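Methionine import ATP-binding protein metN 2 (Enterococcus faecalis, PDB 2QSW) is probably the ATP-binding subunit of an ABC importer, represented by its C-terminal NIL domain, an ACT-like alpha/beta domain paired here with a second copy. Local coordinates at residues A[83-86]-A[87-90]. Sequence-based numbering, arbitrary orientation. Where two conformers were deposited one is given.
Sequences AIEG and LRKL
Glu85 and Arg88 join side chains across the last turns of helix 77-89, which packs on the antiparallel sheet of this ACT-like NIL domain and illustrates how one amphipathic helix serves two interfaces. Four i to i+4 backbone hydrogen bonds tie the segments together, from Leu87 N to Ala83 O (2.9 Å) through to Leu90 N to Gly86 O (2.9 Å). The last of them closes the final turn, at Leu90, the first residue to leave helical phi/psi.

The hydrophobic side faces inward. Ile84 rests on Val26, Thr94 and Val96, whereas Leu87 reaches Leu28 and Thr94 of the sheet and Ile39 and Ile43 of helix 39-47.

On the polar side, Glu85 and Arg88, three residues apart, form a salt bridge. Glu85 CG stands anti to the backbone N (chi1 -170°) and the chain then bends at chi2, bringing OE1 3.3 Å from Arg88 NH1 along a nearly straight N-H direction (166°). OE1 lies in the guanidinium plane, yet carboxylate and guanidinium are turned 69° apart, leaving a single-oxygen bridge. OE2 instead pairs with Lys24 of the second subunit, and Arg88 NH2 bonds the carbonyl of Thr94. Glu85 and Thr94 thus engage different nitrogens of the guanidinium in this conformer. Lys89 NZ salt-bridges Glu77 of the second subunit.

Aliphatic and methyl-to-guanidinium packing adds to these bonds. The Lys89 chain crosses Glu85, its CE 3.8 Å from Glu85 CG. Arg88, extended from CG to NE, runs alongside Ile84, whose CG2 methyl sits over the centre of one guanidinium face, 3.8 Å from Arg88 CZ.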
loop_
_atom_site.group_PDB
_atom_site.type_symbol
_atom_site.label_atom_id
_atom_site.label_comp_id
_atom_site.label_asym_id
_atom_site.label_seq_id
_atom_site.Cartn_x
_atom_site.Cartn_y
_atom_site.Cartn_z
ATOM N N ALA A 83 -5.356 2.098 9.440
ATOM C CA ALA A 83 -5.495 0.671 9.797
ATOM C C ALA A 83 -4.482 -0.166 9.020
ATOM O O ALA A 83 -3.861 -1.104 9.546
ATOM C CB ALA A 83 -6.912 0.170 9.520
ATOM N N ILE A 84 -4.281 0.194 7.753
ATOM C CA ILE A 84 -3.331 -0.511 6.924
ATOM C C ILE A 84 -1.903 -0.339 7.475
ATOM O O ILE A 84 -1.161 -1.316 7.613
ATOM C CB ILE A 84 -3.415 -0.012 5.447
ATOM C CG1 ILE A 84 -4.746 -0.452 4.804
ATOM C CG2 ILE A 84 -2.182 -0.477 4.663
ATOM C CD1 ILE A 84 -5.037 0.249 3.454
ATOM N N GLU A 85 -1.494 0.902 7.761
ATOM C CA GLU A 85 -0.150 1.107 8.369
ATOM C C GLU A 85 -0.106 0.452 9.751
ATOM O O GLU A 85 0.949 -0.095 10.150
ATOM C CB GLU A 85 0.202 2.592 8.444
ATOM C CG GLU A 85 1.629 2.896 8.836
ATOM C CD GLU A 85 2.679 2.265 7.959
ATOM O OE1 GLU A 85 2.408 1.974 6.774
ATOM O OE2 GLU A 85 3.805 2.085 8.499
ATOM N N GLY A 86 -1.226 0.477 10.487
ATOM C CA GLY A 86 -1.307 -0.192 11.790
ATOM C C GLY A 86 -0.955 -1.673 11.704
ATOM O O GLY A 86 -0.116 -2.188 12.471
ATOM N N LEU A 87 -1.568 -2.363 10.745
ATOM C CA LEU A 87 -1.250 -3.763 10.451
ATOM C C LEU A 87 0.229 -3.949 10.205
ATOM O O LEU A 87 0.872 -4.847 10.763
ATOM C CB LEU A 87 -2.081 -4.252 9.257
ATOM C CG LEU A 87 -3.572 -4.549 9.568
ATOM C CD1 LEU A 87 -4.393 -4.616 8.282
ATOM C CD2 LEU A 87 -3.723 -5.840 10.455
ATOM N N ARG A 88 0.812 -3.088 9.372
ATOM C CA ARG A 88 2.241 -3.203 9.063
ATOM C C ARG A 88 3.086 -3.068 10.313
ATOM O O ARG A 88 4.041 -3.813 10.515
ATOM C CB ARG A 88 2.652 -2.140 8.060
ATOM C CG ARG A 88 2.127 -2.452 6.671
ATOM C CD ARG A 88 2.231 -1.250 5.781
ATOM N NE ARG A 88 1.741 -1.530 4.443
ATOM C CZ ARG A 88 1.418 -0.593 3.564
ATOM N NH1 ARG A 88 1.563 0.687 3.881
ATOM N NH2 ARG A 88 0.959 -0.935 2.371
ATOM N N LYS A 89 2.737 -2.119 11.160
ATOM C CA LYS A 89 3.487 -1.874 12.407
ATOM C C LYS A 89 3.349 -3.032 13.396
ATOM O O LYS A 89 4.267 -3.322 14.172
ATOM C CB LYS A 89 3.057 -0.552 13.038
ATOM C CG LYS A 89 3.504 0.670 12.176
ATOM C CD LYS A 89 3.032 2.032 12.754
ATOM C CE LYS A 89 1.509 2.225 12.625
ATOM N NZ LYS A 89 1.060 3.554 13.004
ATOM N N LEU A 90 2.191 -3.690 13.358
ATOM C CA LEU A 90 1.932 -4.929 14.097
ATOM C C LEU A 90 2.576 -6.161 13.418
ATOM O O LEU A 90 2.328 -7.282 13.864
ATOM C CB LEU A 90 0.426 -5.142 14.278
ATOM C CG LEU A 90 -0.255 -4.054 15.143
ATOM C CD1 LEU A 90 -1.783 -4.289 15.086
ATOM C CD2 LEU A 90 0.304 -4.040 16.584
#